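Local coordinates for protein toxin PAU_02230 (PDB 6HV6) that is a bacterial toxin of Photorhabdus asymbiotica known as PaTox, with a mixed alpha/beta fold built round an antiparallel sheet, at residues V204-A209 against L361-I365. The protein carries 1 engineered substitution. Residues are numbered along the deposited sequence; the frame is centred on the assembly and turned at random.
Sequences VLMGWA and LNEII
Leu-205 lies alongside Leu-361, the two side chains running past each other in opposite directions, with Leu-205 CD1 3.9 Å from Leu-361 CD2. The other branch of Leu-205 meets Ile-364, its CD2 3.9 Å from Ile-364 CG2. Trp-208 carries the polar part. The indole of Trp-208 extends from a CB that points at helix 361-365, its CG trans to the backbone nitrogen, and NE1 donates to Asn-362 OD1 at 2.8 Å. The N-H...O angle of 173° makes the bond nearly straight, and OD1 sits in the ring plane, yet the donor stands 47° out of the carbonyl plane. Gln-214 NE2 also bonds OD1, so two donors grip this oxygen. The two segments form a near-perpendicular helix pair, their axes coming within 10.4 Å at an angle of 93°, joining helix 199-211 to the short helix 361-365, which in sequence follows strand 342-346 of the six-stranded antiparallel sheet. Leu-361 CD1 packs 3.7 Å from Trp-208 CB, while Ile-365 CD1 touches both the indole and Ala-209, 4.1 Å from Trp-208 CD1 and 4.2 Å from Ala-209 CB. Leu-236 of helix 235-244 touches both Leu-205 and Ile-364, and Val-351 touches Trp-208 and Leu-361.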
ATOM      1  N   VAL A 204       1.907  -4.141 -13.002  1.00 23.34           N
ATOM      2  CA  VAL A 204       1.700  -4.346 -14.438  1.00 24.36           C
ATOM      3  C   VAL A 204       1.379  -3.030 -15.130  1.00 25.89           C
ATOM      4  O   VAL A 204       1.922  -2.731 -16.202  1.00 23.00           O
ATOM      5  CB  VAL A 204       0.588  -5.385 -14.676  1.00 25.46           C
ATOM      6  CG1 VAL A 204       0.194  -5.422 -16.150  1.00 31.01           C
ATOM      7  CG2 VAL A 204       1.041  -6.757 -14.210  1.00 27.99           C
ATOM      8  N   LEU A 205       0.496  -2.219 -14.533  1.00 23.24           N
ATOM      9  CA  LEU A 205       0.117  -0.950 -15.152  1.00 24.21           C
ATOM     10  C   LEU A 205       1.292   0.026 -15.180  1.00 28.39           C
ATOM     11  O   LEU A 205       1.497   0.739 -16.171  1.00 26.87           O
ATOM     12  CB  LEU A 205      -1.076  -0.341 -14.394  1.00 24.95           C
ATOM     13  CG  LEU A 205      -1.784   0.863 -15.025  1.00 23.87           C
ATOM     14  CD1 LEU A 205      -2.445   0.458 -16.334  1.00 24.78           C
ATOM     15  CD2 LEU A 205      -2.816   1.481 -14.055  1.00 22.49           C
ATOM     16  N   MET A 206       2.067   0.081 -14.098  1.00 21.83           N
ATOM     17  CA  MET A 206       3.231   0.963 -14.056  1.00 22.74           C
ATOM     18  C   MET A 206       4.327   0.510 -15.024  1.00 26.96           C
ATOM     19  O   MET A 206       5.097   1.341 -15.530  1.00 24.73           O
ATOM     20  CB  MET A 206       3.774   1.034 -12.621  1.00 20.19           C
ATOM     21  CG  MET A 206       4.916   2.043 -12.429  1.00 25.99           C
ATOM     22  SD  MET A 206       4.430   3.720 -12.833  1.00 25.32           S
ATOM     23  CE  MET A 206       3.457   4.148 -11.371  1.00 23.57           C
ATOM     24  N   GLY A 207       4.431  -0.794 -15.277  1.00 25.57           N
ATOM     25  CA  GLY A 207       5.363  -1.256 -16.292  1.00 24.98           C
ATOM     26  C   GLY A 207       5.064  -0.642 -17.647  1.00 30.33           C
ATOM     27  O   GLY A 207       5.971  -0.193 -18.350  1.00 29.73           O
ATOM     28  N   TRP A 208       3.783  -0.580 -18.019  1.00 24.64           N
ATOM     29  CA  TRP A 208       3.445   0.088 -19.273  1.00 26.86           C
ATOM     30  C   TRP A 208       3.663   1.595 -19.176  1.00 31.04           C
ATOM     31  O   TRP A 208       4.172   2.221 -20.121  1.00 30.78           O
ATOM     32  CB  TRP A 208       2.002  -0.202 -19.674  1.00 23.30           C
ATOM     33  CG  TRP A 208       1.633   0.606 -20.874  1.00 24.20           C
ATOM     34  CD1 TRP A 208       0.652   1.549 -20.957  1.00 31.19           C
ATOM     35  CD2 TRP A 208       2.289   0.588 -22.151  1.00 28.05           C
ATOM     36  NE1 TRP A 208       0.640   2.103 -22.216  1.00 30.78           N
ATOM     37  CE2 TRP A 208       1.634   1.531 -22.967  1.00 32.12           C
ATOM     38  CE3 TRP A 208       3.360  -0.140 -22.684  1.00 28.04           C
ATOM     39  CZ2 TRP A 208       2.015   1.766 -24.286  1.00 31.99           C
ATOM     40  CZ3 TRP A 208       3.735   0.095 -24.010  1.00 30.80           C
ATOM     41  CH2 TRP A 208       3.065   1.039 -24.787  1.00 34.88           C
ATOM     42  N   ALA A 209       3.266   2.195 -18.050  1.00 24.98           N
ATOM     43  CA  ALA A 209       3.512   3.617 -17.832  1.00 27.88           C
ATOM     44  C   ALA A 209       4.984   3.952 -18.012  1.00 31.38           C
ATOM     45  O   ALA A 209       5.335   4.945 -18.660  1.00 30.24           O
ATOM     46  CB  ALA A 209       3.058   4.021 -16.424  1.00 21.86           C
ATOM     47  N   LEU A 361      -4.787  -0.216 -21.452  1.00 43.68           N
ATOM     48  CA  LEU A 361      -4.011   0.337 -20.349  1.00 36.58           C
ATOM     49  C   LEU A 361      -3.852   1.845 -20.486  1.00 38.29           C
ATOM     50  O   LEU A 361      -3.792   2.553 -19.472  1.00 39.63           O
ATOM     51  CB  LEU A 361      -2.640  -0.337 -20.246  1.00 34.51           C
ATOM     52  CG  LEU A 361      -2.551  -1.826 -19.896  1.00 37.39           C
ATOM     53  CD1 LEU A 361      -1.140  -2.175 -19.399  1.00 34.48           C
ATOM     54  CD2 LEU A 361      -3.597  -2.235 -18.863  1.00 37.77           C
ATOM     55  N   ASN A 362      -3.810   2.361 -21.720  1.00 38.85           N
ATOM     56  CA  ASN A 362      -3.691   3.806 -21.904  1.00 39.21           C
ATOM     57  C   ASN A 362      -4.936   4.525 -21.399  1.00 47.90           C
ATOM     58  O   ASN A 362      -4.841   5.547 -20.707  1.00 46.64           O
ATOM     59  CB  ASN A 362      -3.446   4.136 -23.376  1.00 48.31           C
ATOM     60  CG  ASN A 362      -1.979   4.097 -23.749  1.00 47.15           C
ATOM     61  OD1 ASN A 362      -1.099   4.124 -22.891  1.00 45.73           O
ATOM     62  ND2 ASN A 362      -1.711   4.061 -25.045  1.00 49.94           N
ATOM     63  N   GLU A 363      -6.117   4.005 -21.738  1.00 43.40           N
ATOM     64  CA  GLU A 363      -7.356   4.631 -21.295  1.00 45.07           C
ATOM     65  C   GLU A 363      -7.509   4.552 -19.784  1.00 47.69           C
ATOM     66  O   GLU A 363      -8.128   5.434 -19.179  1.00 51.07           O
ATOM     67  CB  GLU A 363      -8.546   3.973 -21.992  1.00 52.43           C
ATOM     68  CG  GLU A 363      -8.532   4.147 -23.504  1.00 60.76           C
ATOM     69  CD  GLU A 363      -9.497   3.222 -24.215  1.00 68.72           C
ATOM     70  OE1 GLU A 363      -9.491   2.010 -23.921  1.00 68.02           O
ATOM     71  OE2 GLU A 363     -10.268   3.713 -25.067  1.00 74.57           O
ATOM     72  N   ILE A 364      -6.955   3.509 -19.161  1.00 39.44           N
ATOM     73  CA  ILE A 364      -6.966   3.423 -17.703  1.00 45.98           C
ATOM     74  C   ILE A 364      -6.106   4.525 -17.099  1.00 51.51           C
ATOM     75  O   ILE A 364      -6.484   5.154 -16.101  1.00 51.40           O
ATOM     76  CB  ILE A 364      -6.505   2.031 -17.245  1.00 38.68           C
ATOM     77  CG1 ILE A 364      -7.491   0.956 -17.714  1.00 41.58           C
ATOM     78  CG2 ILE A 364      -6.342   1.992 -15.720  1.00 34.36           C
ATOM     79  CD1 ILE A 364      -6.994  -0.471 -17.491  1.00 39.93           C
ATOM     80  N   ILE A 365      -4.938   4.780 -17.695  1.00 47.84           N
ATOM     81  CA  ILE A 365      -4.108   5.910 -17.296  1.00 49.98           C
ATOM     82  C   ILE A 365      -4.709   7.246 -17.728  1.00 62.13           C
ATOM     83  O   ILE A 365      -4.209   8.303 -17.338  1.00 68.34           O
ATOM     84  CB  ILE A 365      -2.680   5.691 -17.848  1.00 38.86           C
ATOM     85  CG1 ILE A 365      -2.068   4.427 -17.255  1.00 32.53           C
ATOM     86  CG2 ILE A 365      -1.730   6.859 -17.527  1.00 39.56           C
ATOM     87  CD1 ILE A 365      -0.816   4.002 -17.968  1.00 35.75           C
TER